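Local coordinates for uncharacterized protein (Pseudomonas aeruginosa PAO1, PDB 4R1D) that binds calcium and is probably a lipase of the alpha/beta-hydrolase family, a type VI secretion effector held in complex with its immunity protein Tli4, at residues A[46-60]-A[199-211]. Residues are numbered along the deposited sequence; the frame is centred on the assembly and turned at random.
Sequences TAPLPVIFIPGIMGT and RYQFDVWCAGYNW. With CA (calcium ion), chain C.
Trp-211 packs against Met-58 where two neighbouring parallel strands of the alpha/beta-hydrolase sheet, 48-54 and 201-206, run out into loops. The CA of Met-58 sits over the face of the indole, 3.5 Å from the centroid of the five-membered ring, a CH-pi contact, while Met-58 CG reaches Trp-211 CH2 and SD stays oblique to the six-membered ring. Having CG of Trp-211 between its backbone N and carbonyl carbon (chi1 52°) places one face of the indole against Met-58, in the type II turn from Gly-56 to Gly-59, and NE1 meets a lone pair of Thr-60 O in the ring plane at 3.1 Å.

Tyr-209 and Pro-55 slide past each other in opposite directions, with Pro-55 O in the plane of the tyrosine ring at its edge. The Tyr-209 hydroxyl donates to Pro-55 O at 3.1 Å, CE1 touches Ile-54 CG2 at 3.6 Å, and its backbone N bonds to Thr-60 OG1. Thus Tyr-209 and Trp-211 together tie down the loop after strand 48-54, the region that carries the oxyanion hole in many relatives.

Between the strands, Val-51 is held to 201-206 by two bonds, its N to Asp-203 O and its O to Trp-205 N. Strand 250-255 flanks 48-54 on its other edge, leaving 201-206 outermost within the chain. Leu-49, with CG anti to the backbone N (chi1 -169°), lies alongside Phe-202 and brings CD2 to 3.5 Å from CE1, near helix 542-556. The carbonyl O of Phe-202, at 2.4 Å, and Asp-203 OD1 bind the calcium ion, which Glu-152 and Asp-156 also ligate, while Asp-203 OD2 is hydrogen-bonded to Tyr-234 OH.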
ATOM      1  N   THR A  46     -18.644  30.849  12.365  1.00 62.78           N
ATOM      2  CA  THR A  46     -18.303  29.752  11.458  1.00 55.35           C
ATOM      3  C   THR A  46     -19.081  28.465  11.743  1.00 54.89           C
ATOM      4  O   THR A  46     -19.321  28.105  12.895  1.00 54.47           O
ATOM      5  CB  THR A  46     -16.779  29.445  11.497  1.00 60.06           C
ATOM      6  OG1 THR A  46     -16.036  30.666  11.390  1.00 61.71           O
ATOM      7  CG2 THR A  46     -16.379  28.509  10.357  1.00 51.74           C
ATOM      8  N   ALA A  47     -19.485  27.790  10.672  1.00 43.70           N
ATOM      9  CA  ALA A  47     -20.091  26.470  10.766  1.00 38.08           C
ATOM     10  C   ALA A  47     -19.291  25.521   9.886  1.00 33.56           C
ATOM     11  O   ALA A  47     -19.684  25.234   8.751  1.00 27.74           O
ATOM     12  CB  ALA A  47     -21.538  26.516  10.323  1.00 38.45           C
ATOM     13  N   PRO A  48     -18.140  25.056  10.395  1.00 29.97           N
ATOM     14  CA  PRO A  48     -17.260  24.214   9.581  1.00 23.19           C
ATOM     15  C   PRO A  48     -17.883  22.862   9.300  1.00 24.39           C
ATOM     16  O   PRO A  48     -18.549  22.295  10.168  1.00 26.09           O
ATOM     17  CB  PRO A  48     -16.011  24.062  10.456  1.00 29.43           C
ATOM     18  CG  PRO A  48     -16.492  24.314  11.845  1.00 30.69           C
ATOM     19  CD  PRO A  48     -17.571  25.334  11.723  1.00 33.75           C
ATOM     20  N   LEU A  49     -17.670  22.359   8.085  1.00 19.27           N
ATOM     21  CA  LEU A  49     -18.180  21.059   7.678  1.00 17.89           C
ATOM     22  C   LEU A  49     -17.054  20.362   6.922  1.00 20.47           C
ATOM     23  O   LEU A  49     -16.906  20.545   5.713  1.00 22.18           O
ATOM     24  CB  LEU A  49     -19.412  21.227   6.775  1.00 16.86           C
ATOM     25  CG  LEU A  49     -20.230  19.974   6.458  1.00 23.72           C
ATOM     26  CD1 LEU A  49     -20.445  19.186   7.717  1.00 25.45           C
ATOM     27  CD2 LEU A  49     -21.582  20.322   5.812  1.00 17.89           C
ATOM     28  N   PRO A  50     -16.230  19.578   7.633  1.00 16.91           N
ATOM     29  CA  PRO A  50     -15.074  18.996   6.946  1.00 14.42           C
ATOM     30  C   PRO A  50     -15.457  17.944   5.912  1.00 14.81           C
ATOM     31  O   PRO A  50     -16.323  17.119   6.162  1.00 16.25           O
ATOM     32  CB  PRO A  50     -14.268  18.344   8.088  1.00 16.54           C
ATOM     33  CG  PRO A  50     -14.706  19.050   9.314  1.00 15.38           C
ATOM     34  CD  PRO A  50     -16.187  19.327   9.081  1.00 15.98           C
ATOM     35  N   VAL A  51     -14.795  18.004   4.763  1.00 16.21           N
ATOM     36  CA  VAL A  51     -14.900  16.979   3.737  1.00 12.42           C
ATOM     37  C   VAL A  51     -13.626  16.143   3.811  1.00 13.27           C
ATOM     38  O   VAL A  51     -12.542  16.668   3.607  1.00 14.95           O
ATOM     39  CB  VAL A  51     -15.047  17.612   2.350  1.00 16.70           C
ATOM     40  CG1 VAL A  51     -15.017  16.548   1.257  1.00 15.83           C
ATOM     41  CG2 VAL A  51     -16.363  18.415   2.288  1.00 15.72           C
ATOM     42  N   ILE A  52     -13.763  14.848   4.099  1.00 13.48           N
ATOM     43  CA  ILE A  52     -12.610  13.972   4.259  1.00 14.60           C
ATOM     44  C   ILE A  52     -12.437  13.144   2.994  1.00 16.19           C
ATOM     45  O   ILE A  52     -13.293  12.328   2.662  1.00 14.01           O
ATOM     46  CB  ILE A  52     -12.809  12.982   5.430  1.00 14.69           C
ATOM     47  CG1 ILE A  52     -13.335  13.699   6.678  1.00 15.23           C
ATOM     48  CG2 ILE A  52     -11.494  12.230   5.726  1.00 16.76           C
ATOM     49  CD1 ILE A  52     -12.414  14.783   7.224  1.00 17.18           C
ATOM     50  N   PHE A  53     -11.336  13.359   2.287  1.00 14.10           N
ATOM     51  CA  PHE A  53     -11.103  12.628   1.055  1.00 11.15           C
ATOM     52  C   PHE A  53     -10.298  11.387   1.382  1.00 15.44           C
ATOM     53  O   PHE A  53      -9.260  11.471   2.044  1.00 15.29           O
ATOM     54  CB  PHE A  53     -10.356  13.503   0.046  1.00 14.02           C
ATOM     55  CG  PHE A  53     -10.163  12.846  -1.276  1.00 12.77           C
ATOM     56  CD1 PHE A  53     -11.175  12.861  -2.217  1.00 15.14           C
ATOM     57  CD2 PHE A  53      -8.980  12.188  -1.570  1.00 11.76           C
ATOM     58  CE1 PHE A  53     -11.007  12.256  -3.440  1.00 14.72           C
ATOM     59  CE2 PHE A  53      -8.807  11.576  -2.804  1.00 14.46           C
ATOM     60  CZ  PHE A  53      -9.836  11.608  -3.733  1.00 16.27           C
ATOM     61  N   ILE A  54     -10.799  10.236   0.947  1.00 13.29           N
ATOM     62  CA  ILE A  54     -10.136   8.980   1.190  1.00 15.30           C
ATOM     63  C   ILE A  54      -9.736   8.398  -0.159  1.00 13.61           C
ATOM     64  O   ILE A  54     -10.598   8.083  -0.984  1.00 14.75           O
ATOM     65  CB  ILE A  54     -11.050   7.992   1.942  1.00 13.48           C
ATOM     66  CG1 ILE A  54     -11.651   8.659   3.191  1.00 15.15           C
ATOM     67  CG2 ILE A  54     -10.285   6.693   2.271  1.00 12.50           C
ATOM     68  CD1 ILE A  54     -12.584   7.758   4.014  1.00 14.91           C
ATOM     69  N   PRO A  55      -8.427   8.250  -0.383  1.00 11.90           N
ATOM     70  CA  PRO A  55      -7.876   7.790  -1.659  1.00 12.52           C
ATOM     71  C   PRO A  55      -8.057   6.284  -1.831  1.00 13.69           C
ATOM     72  O   PRO A  55      -8.580   5.616  -0.947  1.00 13.48           O
ATOM     73  CB  PRO A  55      -6.388   8.117  -1.536  1.00 14.53           C
ATOM     74  CG  PRO A  55      -6.117   7.992  -0.053  1.00 12.01           C
ATOM     75  CD  PRO A  55      -7.370   8.499   0.625  1.00 10.58           C
ATOM     76  N   GLY A  56      -7.612   5.765  -2.967  1.00 13.76           N
ATOM     77  CA  GLY A  56      -7.833   4.369  -3.278  1.00 16.75           C
ATOM     78  C   GLY A  56      -6.588   3.536  -3.457  1.00 14.31           C
ATOM     79  O   GLY A  56      -5.579   3.704  -2.763  1.00 13.38           O
ATOM     80  N   ILE A  57      -6.690   2.614  -4.407  1.00 19.44           N
ATOM     81  CA  ILE A  57      -5.689   1.587  -4.655  1.00 19.55           C
ATOM     82  C   ILE A  57      -4.270   2.167  -4.763  1.00 17.17           C
ATOM     83  O   ILE A  57      -4.014   2.986  -5.630  1.00 16.89           O
ATOM     84  CB  ILE A  57      -6.053   0.819  -5.952  1.00 16.11           C
ATOM     85  CG1 ILE A  57      -7.269  -0.090  -5.715  1.00 23.27           C
ATOM     86  CG2 ILE A  57      -4.863   0.016  -6.471  1.00 19.80           C
ATOM     87  CD1 ILE A  57      -7.887  -0.636  -7.016  1.00 20.02           C
ATOM     88  N   MET A  58      -3.366   1.752  -3.869  1.00 15.97           N
ATOM     89  CA  MET A  58      -1.962   2.181  -3.939  1.00 14.38           C
ATOM     90  C   MET A  58      -1.807   3.710  -3.964  1.00 15.50           C
ATOM     91  O   MET A  58      -0.802   4.226  -4.449  1.00 18.63           O
ATOM     92  CB  MET A  58      -1.294   1.590  -5.201  1.00 17.73           C
ATOM     93  CG  MET A  58      -1.087   0.081  -5.147  1.00 21.46           C
ATOM     94  SD  MET A  58      -0.305  -0.614  -6.647  1.00 23.26           S
ATOM     95  CE  MET A  58      -1.699  -0.574  -7.796  1.00 16.33           C
ATOM     96  N   GLY A  59      -2.792   4.424  -3.429  1.00 14.67           N
ATOM     97  CA  GLY A  59      -2.906   5.853  -3.685  1.00 13.23           C
ATOM     98  C   GLY A  59      -2.190   6.767  -2.708  1.00 14.71           C
ATOM     99  O   GLY A  59      -2.067   7.972  -2.958  1.00 14.99           O
ATOM    100  N   THR A  60      -1.703   6.190  -1.613  1.00 14.72           N
ATOM    101  CA  THR A  60      -1.095   6.961  -0.531  1.00 15.76           C
ATOM    102  C   THR A  60       0.403   6.695  -0.466  1.00 17.12           C
ATOM    103  O   THR A  60       0.836   5.549  -0.523  1.00 13.07           O
ATOM    104  CB  THR A  60      -1.753   6.622   0.837  1.00 13.94           C
ATOM    105  OG1 THR A  60      -3.166   6.901   0.784  1.00 12.78           O
ATOM    106  CG2 THR A  60      -1.112   7.416   2.001  1.00 13.62           C
ATOM    107  N   ARG A 199     -24.213  28.227   3.882  1.00 20.49           N
ATOM    108  CA  ARG A 199     -24.086  28.642   5.270  1.00 22.22           C
ATOM    109  C   ARG A 199     -22.932  27.947   5.974  1.00 25.14           C
ATOM    110  O   ARG A 199     -22.541  28.346   7.071  1.00 26.53           O
ATOM    111  CB  ARG A 199     -25.406  28.431   6.007  1.00 28.14           C
ATOM    112  CG  ARG A 199     -26.529  29.245   5.373  1.00 29.56           C
ATOM    113  CD  ARG A 199     -27.761  29.307   6.247  1.00 45.33           C
ATOM    114  NE  ARG A 199     -28.919  28.650   5.644  1.00 51.54           N
ATOM    115  CZ  ARG A 199     -29.878  29.276   4.965  1.00 48.98           C
ATOM    116  NH1 ARG A 199     -29.828  30.592   4.789  1.00 52.06           N
ATOM    117  NH2 ARG A 199     -30.891  28.581   4.459  1.00 32.31           N
ATOM    118  N   TYR A 200     -22.376  26.921   5.332  1.00 18.79           N
ATOM    119  CA  TYR A 200     -21.291  26.139   5.928  1.00 20.77           C
ATOM    120  C   TYR A 200     -19.937  26.438   5.299  1.00 24.39           C
ATOM    121  O   TYR A 200     -19.864  26.815   4.137  1.00 19.59           O
ATOM    122  CB  TYR A 200     -21.578  24.645   5.796  1.00 20.64           C
ATOM    123  CG  TYR A 200     -22.804  24.209   6.540  1.00 19.19           C
ATOM    124  CD1 TYR A 200     -22.726  23.777   7.859  1.00 23.83           C
ATOM    125  CD2 TYR A 200     -24.048  24.243   5.929  1.00 25.65           C
ATOM    126  CE1 TYR A 200     -23.860  23.379   8.545  1.00 24.94           C
ATOM    127  CE2 TYR A 200     -25.179  23.848   6.605  1.00 26.89           C
ATOM    128  CZ  TYR A 200     -25.082  23.421   7.910  1.00 26.72           C
ATOM    129  OH  TYR A 200     -26.219  23.030   8.570  1.00 34.27           O
ATOM    130  N   GLN A 201     -18.867  26.285   6.077  1.00 23.61           N
ATOM    131  CA  GLN A 201     -17.517  26.408   5.535  1.00 20.12           C
ATOM    132  C   GLN A 201     -16.919  25.020   5.329  1.00 21.54           C
ATOM    133  O   GLN A 201     -16.621  24.306   6.294  1.00 22.24           O
ATOM    134  CB  GLN A 201     -16.617  27.240   6.456  1.00 26.37           C
ATOM    135  CG  GLN A 201     -17.050  28.698   6.613  1.00 38.40           C
ATOM    136  CD  GLN A 201     -18.245  28.868   7.541  1.00 43.51           C
ATOM    137  OE1 GLN A 201     -18.560  27.981   8.330  1.00 46.42           O
ATOM    138  NE2 GLN A 201     -18.916  30.011   7.446  1.00 48.08           N
ATOM    139  N   PHE A 202     -16.760  24.628   4.070  1.00 20.52           N
ATOM    140  CA  PHE A 202     -16.230  23.311   3.763  1.00 15.60           C
ATOM    141  C   PHE A 202     -14.724  23.428   3.641  1.00 17.93           C
ATOM    142  O   PHE A 202     -14.226  24.393   3.078  1.00 19.01           O
ATOM    143  CB  PHE A 202     -16.803  22.793   2.449  1.00 15.53           C
ATOM    144  CG  PHE A 202     -18.302  22.674   2.442  1.00 16.43           C
ATOM    145  CD1 PHE A 202     -18.916  21.467   2.747  1.00 15.50           C
ATOM    146  CD2 PHE A 202     -19.099  23.769   2.134  1.00 19.39           C
ATOM    147  CE1 PHE A 202     -20.297  21.354   2.738  1.00 18.33           C
ATOM    148  CE2 PHE A 202     -20.487  23.661   2.127  1.00 17.66           C
ATOM    149  CZ  PHE A 202     -21.082  22.453   2.423  1.00 17.71           C
ATOM    150  N   ASP A 203     -14.009  22.452   4.181  1.00 16.17           N
ATOM    151  CA  ASP A 203     -12.560  22.337   4.005  1.00 15.88           C
ATOM    152  C   ASP A 203     -12.252  20.878   3.678  1.00 13.49           C
ATOM    153  O   ASP A 203     -12.764  19.978   4.346  1.00 15.42           O
ATOM    154  CB  ASP A 203     -11.829  22.666   5.305  1.00 14.65           C
ATOM    155  CG  ASP A 203     -11.809  24.152   5.628  1.00 22.52           C
ATOM    156  OD1 ASP A 203     -11.869  24.987   4.705  1.00 21.87           O
ATOM    157  OD2 ASP A 203     -11.694  24.480   6.829  1.00 23.43           O
ATOM    158  N   VAL A 204     -11.410  20.646   2.678  1.00 13.56           N
ATOM    159  CA  VAL A 204     -11.075  19.271   2.287  1.00 16.38           C
ATOM    160  C   VAL A 204      -9.807  18.801   2.994  1.00 17.17           C
ATOM    161  O   VAL A 204      -8.749  19.413   2.841  1.00 18.11           O
ATOM    162  CB  VAL A 204     -10.845  19.159   0.774  1.00 14.23           C
ATOM    163  CG1 VAL A 204     -10.518  17.711   0.389  1.00 15.10           C
ATOM    164  CG2 VAL A 204     -12.090  19.662  -0.005  1.00 15.02           C
ATOM    165  N   TRP A 205      -9.922  17.704   3.741  1.00 14.09           N
ATOM    166  CA  TRP A 205      -8.794  17.101   4.442  1.00 17.12           C
ATOM    167  C   TRP A 205      -8.526  15.751   3.796  1.00 15.72           C
ATOM    168  O   TRP A 205      -9.451  15.098   3.330  1.00 16.02           O
ATOM    169  CB  TRP A 205      -9.128  16.901   5.920  1.00 16.80           C
ATOM    170  CG  TRP A 205      -9.294  18.194   6.649  1.00 14.83           C
ATOM    171  CD1 TRP A 205     -10.371  19.032   6.591  1.00 17.65           C
ATOM    172  CD2 TRP A 205      -8.356  18.802   7.550  1.00 15.31           C
ATOM    173  NE1 TRP A 205     -10.164  20.122   7.408  1.00 16.54           N
ATOM    174  CE2 TRP A 205      -8.931  20.009   7.998  1.00 14.55           C
ATOM    175  CE3 TRP A 205      -7.085  18.443   8.016  1.00 17.54           C
ATOM    176  CZ2 TRP A 205      -8.284  20.858   8.899  1.00 18.57           C
ATOM    177  CZ3 TRP A 205      -6.440  19.288   8.909  1.00 19.99           C
ATOM    178  CH2 TRP A 205      -7.039  20.487   9.335  1.00 17.46           C
ATOM    179  N   CYS A 206      -7.265  15.343   3.762  1.00 16.34           N
ATOM    180  CA  CYS A 206      -6.874  14.162   3.001  1.00 13.81           C
ATOM    181  C   CYS A 206      -6.494  13.007   3.919  1.00 15.49           C
ATOM    182  O   CYS A 206      -5.429  13.026   4.541  1.00 15.93           O
ATOM    183  CB  CYS A 206      -5.690  14.492   2.106  1.00 15.87           C
ATOM    184  SG  CYS A 206      -5.235  13.158   0.965  1.00 17.04           S
ATOM    185  N   ALA A 207      -7.366  12.006   3.988  1.00 15.61           N
ATOM    186  CA  ALA A 207      -7.142  10.864   4.866  1.00 13.46           C
ATOM    187  C   ALA A 207      -6.375   9.750   4.174  1.00 16.63           C
ATOM    188  O   ALA A 207      -6.891   8.646   3.986  1.00 16.67           O
ATOM    189  CB  ALA A 207      -8.469  10.341   5.404  1.00 17.14           C
ATOM    190  N   GLY A 208      -5.134  10.033   3.791  1.00 15.89           N
ATOM    191  CA  GLY A 208      -4.283   8.983   3.247  1.00 15.11           C
ATOM    192  C   GLY A 208      -4.167   7.851   4.262  1.00 14.03           C
ATOM    193  O   GLY A 208      -4.288   8.074   5.476  1.00 16.67           O
ATOM    194  N   TYR A 209      -3.924   6.634   3.781  1.00 12.56           N
ATOM    195  CA  TYR A 209      -3.881   5.482   4.670  1.00 11.87           C
ATOM    196  C   TYR A 209      -2.936   4.399   4.157  1.00 13.96           C
ATOM    197  O   TYR A 209      -2.579   4.363   2.982  1.00 13.61           O
ATOM    198  CB  TYR A 209      -5.285   4.920   4.902  1.00 14.25           C
ATOM    199  CG  TYR A 209      -5.925   4.377   3.637  1.00 14.66           C
ATOM    200  CD1 TYR A 209      -6.715   5.186   2.835  1.00 12.75           C
ATOM    201  CD2 TYR A 209      -5.753   3.057   3.266  1.00 13.41           C
ATOM    202  CE1 TYR A 209      -7.289   4.697   1.682  1.00 11.05           C
ATOM    203  CE2 TYR A 209      -6.333   2.551   2.106  1.00 14.41           C
ATOM    204  CZ  TYR A 209      -7.097   3.377   1.326  1.00 14.69           C
ATOM    205  OH  TYR A 209      -7.675   2.874   0.174  1.00 13.83           O
ATOM    206  N   ASN A 210      -2.525   3.531   5.065  1.00 14.49           N
ATOM    207  CA  ASN A 210      -1.614   2.455   4.746  1.00 15.89           C
ATOM    208  C   ASN A 210      -2.388   1.374   4.005  1.00 11.73           C
ATOM    209  O   ASN A 210      -3.022   0.532   4.625  1.00 13.80           O
ATOM    210  CB  ASN A 210      -0.994   1.924   6.039  1.00 16.31           C
ATOM    211  CG  ASN A 210      -0.166   0.670   5.829  1.00 18.92           C
ATOM    212  OD1 ASN A 210       0.047   0.221   4.698  1.00 15.98           O
ATOM    213  ND2 ASN A 210       0.338   0.112   6.936  1.00 15.88           N
ATOM    214  N   TRP A 211      -2.345   1.434   2.678  1.00 13.34           N
ATOM    215  CA  TRP A 211      -3.147   0.545   1.828  1.00 13.10           C
ATOM    216  C   TRP A 211      -2.669  -0.913   1.837  1.00 15.62           C
ATOM    217  O   TRP A 211      -3.370  -1.802   1.364  1.00 13.36           O
ATOM    218  CB  TRP A 211      -3.234   1.106   0.397  1.00 15.57           C
ATOM    219  CG  TRP A 211      -1.897   1.441  -0.189  1.00 13.22           C
ATOM    220  CD1 TRP A 211      -1.270   2.667  -0.184  1.00 15.71           C
ATOM    221  CD2 TRP A 211      -1.002   0.536  -0.839  1.00 12.19           C
ATOM    222  NE1 TRP A 211      -0.048   2.570  -0.804  1.00 16.41           N
ATOM    223  CE2 TRP A 211       0.139   1.273  -1.217  1.00 15.91           C
ATOM    224  CE3 TRP A 211      -1.066  -0.827  -1.158  1.00 14.16           C
ATOM    225  CZ2 TRP A 211       1.220   0.692  -1.882  1.00 16.58           C
ATOM    226  CZ3 TRP A 211       0.018  -1.407  -1.824  1.00 16.84           C
ATOM    227  CH2 TRP A 211       1.144  -0.645  -2.176  1.00 15.28           C
TER
HETATM  228 CA    CA C 601     -12.490  25.938   2.513  1.00 22.22          CA
HETATM  229  O   HOH W   1     -10.312  27.232   2.969  1.00 29.64           O
HETATM  230  O   HOH W   2     -13.413  27.817   4.118  1.00 28.46           O